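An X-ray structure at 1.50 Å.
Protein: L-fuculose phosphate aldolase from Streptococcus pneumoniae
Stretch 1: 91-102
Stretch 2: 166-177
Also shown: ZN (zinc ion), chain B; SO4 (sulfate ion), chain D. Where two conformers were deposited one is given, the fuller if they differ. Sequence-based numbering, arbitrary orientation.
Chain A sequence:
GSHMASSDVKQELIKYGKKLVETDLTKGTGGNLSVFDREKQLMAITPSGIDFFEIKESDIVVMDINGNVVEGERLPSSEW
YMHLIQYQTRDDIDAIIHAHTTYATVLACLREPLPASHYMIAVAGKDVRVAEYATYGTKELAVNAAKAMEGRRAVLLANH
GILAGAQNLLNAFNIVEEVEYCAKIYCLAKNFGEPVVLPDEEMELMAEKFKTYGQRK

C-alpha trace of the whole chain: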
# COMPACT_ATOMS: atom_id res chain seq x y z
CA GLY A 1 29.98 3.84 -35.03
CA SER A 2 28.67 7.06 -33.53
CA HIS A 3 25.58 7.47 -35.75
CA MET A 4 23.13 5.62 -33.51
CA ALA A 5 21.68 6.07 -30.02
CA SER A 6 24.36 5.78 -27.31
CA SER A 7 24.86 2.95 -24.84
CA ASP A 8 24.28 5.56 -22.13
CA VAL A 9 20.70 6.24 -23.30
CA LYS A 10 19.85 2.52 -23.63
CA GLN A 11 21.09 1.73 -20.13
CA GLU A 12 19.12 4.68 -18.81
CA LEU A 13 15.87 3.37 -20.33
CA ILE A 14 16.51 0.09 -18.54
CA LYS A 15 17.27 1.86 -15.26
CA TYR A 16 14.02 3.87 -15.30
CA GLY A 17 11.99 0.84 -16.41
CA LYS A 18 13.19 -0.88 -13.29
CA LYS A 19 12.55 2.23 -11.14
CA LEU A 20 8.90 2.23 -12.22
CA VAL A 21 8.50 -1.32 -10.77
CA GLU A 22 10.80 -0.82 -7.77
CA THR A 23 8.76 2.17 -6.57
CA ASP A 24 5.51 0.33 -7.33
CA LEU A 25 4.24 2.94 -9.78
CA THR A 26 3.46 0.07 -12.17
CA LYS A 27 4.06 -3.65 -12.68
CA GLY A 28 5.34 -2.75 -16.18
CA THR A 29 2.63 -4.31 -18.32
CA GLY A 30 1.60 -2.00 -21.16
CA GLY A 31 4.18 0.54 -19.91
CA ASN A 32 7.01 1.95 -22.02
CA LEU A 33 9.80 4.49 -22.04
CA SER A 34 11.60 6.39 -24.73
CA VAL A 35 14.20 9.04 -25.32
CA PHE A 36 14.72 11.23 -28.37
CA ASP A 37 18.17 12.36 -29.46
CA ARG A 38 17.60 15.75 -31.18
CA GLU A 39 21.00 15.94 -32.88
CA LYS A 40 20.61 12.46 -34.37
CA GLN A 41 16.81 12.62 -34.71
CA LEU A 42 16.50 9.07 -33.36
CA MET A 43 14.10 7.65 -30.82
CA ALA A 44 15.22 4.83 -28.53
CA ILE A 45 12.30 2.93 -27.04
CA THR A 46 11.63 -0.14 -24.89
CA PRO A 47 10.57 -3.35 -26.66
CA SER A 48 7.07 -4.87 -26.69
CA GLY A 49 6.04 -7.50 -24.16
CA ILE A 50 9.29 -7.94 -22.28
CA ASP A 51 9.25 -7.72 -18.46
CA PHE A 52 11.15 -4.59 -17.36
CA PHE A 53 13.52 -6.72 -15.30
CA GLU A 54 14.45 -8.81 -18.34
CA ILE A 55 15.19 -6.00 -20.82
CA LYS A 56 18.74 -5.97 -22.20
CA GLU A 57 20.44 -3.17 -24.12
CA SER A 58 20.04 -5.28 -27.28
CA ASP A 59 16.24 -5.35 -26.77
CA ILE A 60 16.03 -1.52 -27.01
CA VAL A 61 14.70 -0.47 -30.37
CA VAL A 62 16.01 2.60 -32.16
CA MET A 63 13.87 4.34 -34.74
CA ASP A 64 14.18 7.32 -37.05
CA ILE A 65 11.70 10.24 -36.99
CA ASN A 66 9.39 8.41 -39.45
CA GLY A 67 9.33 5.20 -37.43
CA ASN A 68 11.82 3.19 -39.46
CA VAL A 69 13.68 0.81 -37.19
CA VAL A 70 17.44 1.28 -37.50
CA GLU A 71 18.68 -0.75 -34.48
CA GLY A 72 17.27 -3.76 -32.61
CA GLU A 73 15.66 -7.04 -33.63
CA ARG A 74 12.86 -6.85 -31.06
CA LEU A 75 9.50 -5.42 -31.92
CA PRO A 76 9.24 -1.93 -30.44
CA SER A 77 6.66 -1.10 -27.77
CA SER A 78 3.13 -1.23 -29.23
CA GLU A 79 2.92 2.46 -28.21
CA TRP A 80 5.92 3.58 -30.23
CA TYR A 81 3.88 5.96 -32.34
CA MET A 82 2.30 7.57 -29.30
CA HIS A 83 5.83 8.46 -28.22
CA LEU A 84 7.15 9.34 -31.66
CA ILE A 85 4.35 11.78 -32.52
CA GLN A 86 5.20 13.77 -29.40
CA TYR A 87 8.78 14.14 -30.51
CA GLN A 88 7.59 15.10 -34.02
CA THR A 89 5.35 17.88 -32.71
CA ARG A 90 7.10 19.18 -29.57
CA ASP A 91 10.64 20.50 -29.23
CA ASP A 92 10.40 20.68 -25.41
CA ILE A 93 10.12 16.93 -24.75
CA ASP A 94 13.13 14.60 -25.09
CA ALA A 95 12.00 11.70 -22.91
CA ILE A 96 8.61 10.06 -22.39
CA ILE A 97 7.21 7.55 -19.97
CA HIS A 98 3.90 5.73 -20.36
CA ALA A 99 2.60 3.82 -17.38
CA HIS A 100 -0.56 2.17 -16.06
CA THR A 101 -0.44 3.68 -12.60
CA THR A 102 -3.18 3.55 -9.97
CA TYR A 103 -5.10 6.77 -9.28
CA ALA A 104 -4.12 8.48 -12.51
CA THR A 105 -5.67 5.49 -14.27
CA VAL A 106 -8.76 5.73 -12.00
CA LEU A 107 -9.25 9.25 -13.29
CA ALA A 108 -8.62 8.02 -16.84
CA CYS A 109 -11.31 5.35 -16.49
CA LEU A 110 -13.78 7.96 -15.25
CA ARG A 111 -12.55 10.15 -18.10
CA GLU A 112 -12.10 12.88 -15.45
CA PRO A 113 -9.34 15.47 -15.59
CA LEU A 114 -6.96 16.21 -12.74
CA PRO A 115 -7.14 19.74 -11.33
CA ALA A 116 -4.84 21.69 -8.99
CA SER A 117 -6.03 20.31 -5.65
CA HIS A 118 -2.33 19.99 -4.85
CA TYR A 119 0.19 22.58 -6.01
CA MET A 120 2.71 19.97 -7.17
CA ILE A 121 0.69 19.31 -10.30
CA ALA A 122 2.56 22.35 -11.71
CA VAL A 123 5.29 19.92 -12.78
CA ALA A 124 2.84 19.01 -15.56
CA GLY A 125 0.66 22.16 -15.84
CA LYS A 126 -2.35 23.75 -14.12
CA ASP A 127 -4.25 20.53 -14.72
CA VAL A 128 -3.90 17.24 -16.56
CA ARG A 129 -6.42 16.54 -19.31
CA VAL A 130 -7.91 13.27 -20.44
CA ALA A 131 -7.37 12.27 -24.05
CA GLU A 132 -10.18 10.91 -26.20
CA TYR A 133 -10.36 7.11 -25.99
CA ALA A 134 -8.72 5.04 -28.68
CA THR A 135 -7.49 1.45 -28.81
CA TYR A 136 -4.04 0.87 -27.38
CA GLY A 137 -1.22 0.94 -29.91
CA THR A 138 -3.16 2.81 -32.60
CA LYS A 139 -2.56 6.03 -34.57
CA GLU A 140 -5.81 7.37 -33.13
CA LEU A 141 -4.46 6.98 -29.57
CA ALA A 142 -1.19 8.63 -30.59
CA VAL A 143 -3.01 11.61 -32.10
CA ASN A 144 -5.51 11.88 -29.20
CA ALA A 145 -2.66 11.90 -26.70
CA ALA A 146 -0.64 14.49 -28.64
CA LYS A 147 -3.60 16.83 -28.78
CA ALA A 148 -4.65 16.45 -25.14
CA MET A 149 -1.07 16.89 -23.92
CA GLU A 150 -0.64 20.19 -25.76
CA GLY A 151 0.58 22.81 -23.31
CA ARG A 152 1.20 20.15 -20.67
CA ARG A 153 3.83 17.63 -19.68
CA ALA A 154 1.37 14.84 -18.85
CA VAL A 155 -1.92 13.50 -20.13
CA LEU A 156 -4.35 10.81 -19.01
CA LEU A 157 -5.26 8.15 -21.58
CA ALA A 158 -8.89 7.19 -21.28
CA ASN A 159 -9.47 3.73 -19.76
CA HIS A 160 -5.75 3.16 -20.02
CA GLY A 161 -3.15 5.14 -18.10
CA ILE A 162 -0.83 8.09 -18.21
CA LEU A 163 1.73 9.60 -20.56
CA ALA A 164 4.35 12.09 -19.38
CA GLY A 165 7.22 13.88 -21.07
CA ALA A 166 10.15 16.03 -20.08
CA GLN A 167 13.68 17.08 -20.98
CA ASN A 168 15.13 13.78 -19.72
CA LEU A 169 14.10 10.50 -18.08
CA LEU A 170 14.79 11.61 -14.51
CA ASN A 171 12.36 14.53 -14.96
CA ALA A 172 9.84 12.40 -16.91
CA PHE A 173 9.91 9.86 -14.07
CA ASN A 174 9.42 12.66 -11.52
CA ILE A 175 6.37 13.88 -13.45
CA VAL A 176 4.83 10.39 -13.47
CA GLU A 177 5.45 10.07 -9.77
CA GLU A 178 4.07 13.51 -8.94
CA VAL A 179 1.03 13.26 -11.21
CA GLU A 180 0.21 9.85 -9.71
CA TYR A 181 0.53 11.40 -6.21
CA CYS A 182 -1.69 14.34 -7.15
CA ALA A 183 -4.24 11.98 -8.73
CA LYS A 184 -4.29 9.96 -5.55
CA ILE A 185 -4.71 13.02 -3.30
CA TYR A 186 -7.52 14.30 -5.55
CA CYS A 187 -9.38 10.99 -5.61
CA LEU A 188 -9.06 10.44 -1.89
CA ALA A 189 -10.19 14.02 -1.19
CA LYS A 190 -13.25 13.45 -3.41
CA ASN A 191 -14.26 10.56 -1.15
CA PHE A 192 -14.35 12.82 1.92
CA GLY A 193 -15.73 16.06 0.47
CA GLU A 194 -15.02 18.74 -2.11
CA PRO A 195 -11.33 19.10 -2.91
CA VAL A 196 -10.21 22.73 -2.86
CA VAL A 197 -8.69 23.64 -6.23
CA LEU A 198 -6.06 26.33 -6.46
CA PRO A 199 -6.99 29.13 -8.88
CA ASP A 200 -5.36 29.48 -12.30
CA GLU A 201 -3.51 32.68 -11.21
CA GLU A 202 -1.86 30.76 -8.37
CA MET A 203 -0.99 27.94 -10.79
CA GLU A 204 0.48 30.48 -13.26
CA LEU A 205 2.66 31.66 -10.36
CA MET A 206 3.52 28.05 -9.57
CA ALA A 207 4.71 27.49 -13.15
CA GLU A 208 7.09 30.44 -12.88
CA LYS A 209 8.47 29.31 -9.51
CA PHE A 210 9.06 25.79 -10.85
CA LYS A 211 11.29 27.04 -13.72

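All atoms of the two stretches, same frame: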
# COMPACT_ATOMS: atom_id res chain seq x y z
N ASP A 91 9.19 20.35 -29.37
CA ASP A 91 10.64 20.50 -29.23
C ASP A 91 11.09 20.49 -27.76
O ASP A 91 12.30 20.42 -27.48
CB ASP A 91 11.12 21.78 -29.93
CG ASP A 91 10.39 23.03 -29.45
OD1 ASP A 91 9.52 22.92 -28.56
OD2 ASP A 91 10.69 24.14 -29.95
N ASP A 92 10.13 20.57 -26.84
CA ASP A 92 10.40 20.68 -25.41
C ASP A 92 10.41 19.36 -24.64
O ASP A 92 10.57 19.36 -23.41
CB ASP A 92 9.41 21.67 -24.75
CG ASP A 92 7.94 21.24 -24.88
OD1 ASP A 92 7.58 20.49 -25.81
OD2 ASP A 92 7.12 21.70 -24.04
N ILE A 93 10.25 18.25 -25.35
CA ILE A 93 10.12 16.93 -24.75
C ILE A 93 11.18 16.04 -25.38
O ILE A 93 11.15 15.84 -26.57
CB ILE A 93 8.72 16.33 -25.04
CG1 ILE A 93 7.62 17.15 -24.37
CG2 ILE A 93 8.66 14.87 -24.62
CD1 ILE A 93 7.80 17.30 -22.88
N ASP A 94 12.10 15.52 -24.57
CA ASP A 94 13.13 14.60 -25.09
C ASP A 94 13.08 13.21 -24.45
O ASP A 94 13.91 12.33 -24.76
CB ASP A 94 14.54 15.19 -24.95
CG ASP A 94 14.80 16.38 -25.88
OD1 ASP A 94 14.00 16.63 -26.80
OD2 ASP A 94 15.82 17.07 -25.69
N ALA A 95 12.15 13.00 -23.53
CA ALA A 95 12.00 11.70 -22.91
C ALA A 95 10.55 11.54 -22.50
O ALA A 95 9.94 12.52 -22.06
CB ALA A 95 12.90 11.56 -21.69
N ILE A 96 10.03 10.33 -22.64
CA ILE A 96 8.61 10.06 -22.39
C ILE A 96 8.46 8.76 -21.64
O ILE A 96 9.14 7.74 -21.94
CB ILE A 96 7.84 9.96 -23.72
CG1 ILE A 96 7.87 11.32 -24.39
CG2 ILE A 96 6.38 9.53 -23.51
CD1 ILE A 96 7.32 11.36 -25.81
N ILE A 97 7.55 8.76 -20.66
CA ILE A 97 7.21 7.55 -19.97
C ILE A 97 5.72 7.35 -20.06
O ILE A 97 4.96 8.32 -19.81
CB ILE A 97 7.64 7.59 -18.49
CG1 ILE A 97 9.18 7.71 -18.40
CG2 ILE A 97 7.11 6.37 -17.75
CD1 ILE A 97 9.70 7.85 -16.98
N HIS A 98 5.32 6.14 -20.43
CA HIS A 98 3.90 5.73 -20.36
C HIS A 98 3.78 4.63 -19.32
O HIS A 98 4.58 3.66 -19.27
CB HIS A 98 3.42 5.26 -21.73
CG HIS A 98 2.15 4.47 -21.69
ND1 HIS A 98 0.94 5.02 -21.32
CD2 HIS A 98 1.89 3.17 -21.99
CE1 HIS A 98 0.00 4.09 -21.38
NE2 HIS A 98 0.54 2.96 -21.81
N ALA A 99 2.79 4.77 -18.44
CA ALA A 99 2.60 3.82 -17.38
C ALA A 99 1.13 3.60 -17.10
O ALA A 99 0.33 4.48 -17.40
CB ALA A 99 3.30 4.30 -16.12
N HIS A 100 0.79 2.44 -16.57
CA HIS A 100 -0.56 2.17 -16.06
C HIS A 100 -0.43 2.27 -14.56
O HIS A 100 -0.11 1.28 -13.88
CB HIS A 100 -1.04 0.79 -16.48
CG HIS A 100 -1.06 0.57 -17.97
ND1 HIS A 100 -1.68 -0.50 -18.55
CD2 HIS A 100 -0.53 1.29 -18.99
CE1 HIS A 100 -1.50 -0.46 -19.86
NE2 HIS A 100 -0.83 0.64 -20.15
N THR A 101 -0.56 3.48 -14.03
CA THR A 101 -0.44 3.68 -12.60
C THR A 101 -1.79 3.43 -11.90
O THR A 101 -2.71 2.82 -12.50
CB THR A 101 0.16 5.05 -12.29
OG1 THR A 101 -0.78 6.06 -12.69
CG2 THR A 101 1.53 5.24 -12.98
N THR A 102 -1.90 3.81 -10.65
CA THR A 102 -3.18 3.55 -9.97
C THR A 102 -4.20 4.68 -10.09
O THR A 102 -5.14 4.56 -10.91
CB THR A 102 -2.96 3.16 -8.51
OG1 THR A 102 -2.05 2.07 -8.48
CG2 THR A 102 -4.29 2.75 -7.86
N ALA A 166 9.31 14.97 -20.61
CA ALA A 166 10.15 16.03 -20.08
C ALA A 166 11.45 16.06 -20.84
O ALA A 166 11.60 15.38 -21.84
CB ALA A 166 10.40 15.82 -18.59
N GLN A 167 12.37 16.89 -20.35
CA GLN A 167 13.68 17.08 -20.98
C GLN A 167 14.58 15.85 -20.91
O GLN A 167 15.47 15.68 -21.75
CB GLN A 167 14.40 18.27 -20.36
N ASN A 168 14.37 15.01 -19.90
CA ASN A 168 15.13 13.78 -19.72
C ASN A 168 14.33 12.79 -18.89
O ASN A 168 13.25 13.13 -18.38
CB ASN A 168 16.51 14.07 -19.10
CG ASN A 168 16.41 14.87 -17.82
OD1 ASN A 168 15.53 14.64 -16.99
ND2 ASN A 168 17.32 15.80 -17.64
N LEU A 169 14.84 11.57 -18.75
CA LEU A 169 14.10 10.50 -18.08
C LEU A 169 13.93 10.73 -16.60
O LEU A 169 12.88 10.40 -16.05
CB LEU A 169 14.72 9.13 -18.31
CG LEU A 169 14.47 8.53 -19.68
CD1 LEU A 169 15.43 7.37 -19.88
CD2 LEU A 169 13.03 8.05 -19.86
N LEU A 170 14.95 11.26 -15.93
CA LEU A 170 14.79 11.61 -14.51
C LEU A 170 13.57 12.52 -14.28
O LEU A 170 12.75 12.23 -13.41
CB LEU A 170 16.08 12.24 -13.95
CG LEU A 170 16.12 12.52 -12.44
CD1 LEU A 170 17.54 12.36 -11.91
CD2 LEU A 170 15.61 13.92 -12.15
N ASN A 171 13.46 13.58 -15.08
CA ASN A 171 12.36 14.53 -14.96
C ASN A 171 11.04 13.90 -15.41
O ASN A 171 10.01 14.11 -14.75
CB ASN A 171 12.62 15.83 -15.73
CG ASN A 171 13.81 16.61 -15.20
OD1 ASN A 171 14.44 16.23 -14.22
ND2 ASN A 171 14.12 17.71 -15.86
N ALA A 172 11.06 13.12 -16.49
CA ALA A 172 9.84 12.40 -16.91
C ALA A 172 9.34 11.48 -15.80
O ALA A 172 8.15 11.41 -15.50
CB ALA A 172 10.05 11.63 -18.20
N PHE A 173 10.26 10.75 -15.16
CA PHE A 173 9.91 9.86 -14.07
C PHE A 173 9.31 10.66 -12.92
O PHE A 173 8.29 10.25 -12.33
CB PHE A 173 11.17 9.06 -13.61
CG PHE A 173 10.91 8.14 -12.45
CD1 PHE A 173 11.02 8.62 -11.15
CD2 PHE A 173 10.50 6.83 -12.65
CE1 PHE A 173 10.74 7.80 -10.07
CE2 PHE A 173 10.22 6.00 -11.57
CZ PHE A 173 10.34 6.49 -10.28
N ASN A 174 9.89 11.82 -12.61
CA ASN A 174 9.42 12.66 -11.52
C ASN A 174 8.01 13.14 -11.79
O ASN A 174 7.19 13.22 -10.89
CB ASN A 174 10.31 13.88 -11.31
CG ASN A 174 9.84 14.74 -10.15
OD1 ASN A 174 9.92 14.33 -8.99
ND2 ASN A 174 9.32 15.92 -10.46
N ILE A 175 7.75 13.47 -13.06
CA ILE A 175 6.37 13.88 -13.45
C ILE A 175 5.38 12.74 -13.25
O ILE A 175 4.29 12.94 -12.71
CB ILE A 175 6.31 14.43 -14.88
CG1 ILE A 175 7.15 15.72 -14.95
CG2 ILE A 175 4.85 14.67 -15.32
CD1 ILE A 175 7.37 16.28 -16.33
N VAL A 176 5.73 11.52 -13.66
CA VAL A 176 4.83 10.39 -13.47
C VAL A 176 4.55 10.22 -11.98
O VAL A 176 3.41 10.09 -11.53
CB VAL A 176 5.37 9.06 -14.07
CG1 VAL A 176 4.48 7.89 -13.65
CG2 VAL A 176 5.44 9.13 -15.59
N GLU A 177 5.60 10.24 -11.19
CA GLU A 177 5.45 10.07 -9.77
C GLU A 177 4.56 11.14 -9.15
O GLU A 177 3.69 10.82 -8.34
CB GLU A 177 6.82 10.10 -9.11
CG GLU A 177 6.85 9.71 -7.66
CD GLU A 177 8.28 9.59 -7.19
OE1 GLU A 177 8.92 10.64 -6.99
OE2 GLU A 177 8.75 8.45 -7.05
ZN ZN B . -0.45 1.25 -22.01
S SO4 D . -1.55 2.68 -4.29
O1 SO4 D . -1.31 2.27 -5.69
O2 SO4 D . -0.47 2.07 -3.48
O3 SO4 D . -1.44 4.15 -4.26
O4 SO4 D . -2.89 2.23 -3.86
O HOH W 1 -0.14 0.16 -23.77

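Strand 95-99 and helix 169-177 run in broadly the same direction, their axes 34° apart and 7.4 Å at closest approach. They are joined where the second stretch enters its helix. There A95 and A166 form an antiparallel bridge: A166 N donates to A95 O (2.9 Å), and A166 O accepts from both A95 N (3.0 Å) and D94 N (2.8 Å). The two alanine side chains lie on the same face of the sheet, and A95 CB comes within 3.4 Å of N168 C, so even this methyl packs tightly against the turn that follows the bridge.

N168 turns that chain into the helix. The CA-to-CB bond of N168 points away from the strand, and with chi1 at 53° (p) its OD1 lies 3.0 Å from N171 N, capping an amide that has no preceding helical turn to supply a carbonyl.

Beyond the bridge the contact is apolar and centres on I97. The CA-to-CB bond of I97 points toward the helix, and its m,t rotamer places CD1 3.5 Å from F173 N and 4.0 Å from A172 CB, beside the alanine methyl and close to the helix backbone. The other branch reaches further along the helix, with I97 CG2 3.9 Å from V176 CG2. L169 starts sideways, but its m,t conformation brings CD2 back to the strand, 4.0 Å from A95 CB and 4.1 Å from I97 CG1. F173, in contrast, is t at chi1 and meets I97 through its CB, 3.9 Å from I97 CD1, while its ring extends past the contact. V176 CG1 also meets T101 CG2 at 4.0 Å.

The alternation of the strand sends H98 away from the helix. Its t rotamer directs NE2 to the zinc ion at 2.0 Å, and H100 NE2 binds the same ion at 2.0 Å, so the strand and the loop just after it each supply a zinc ligand.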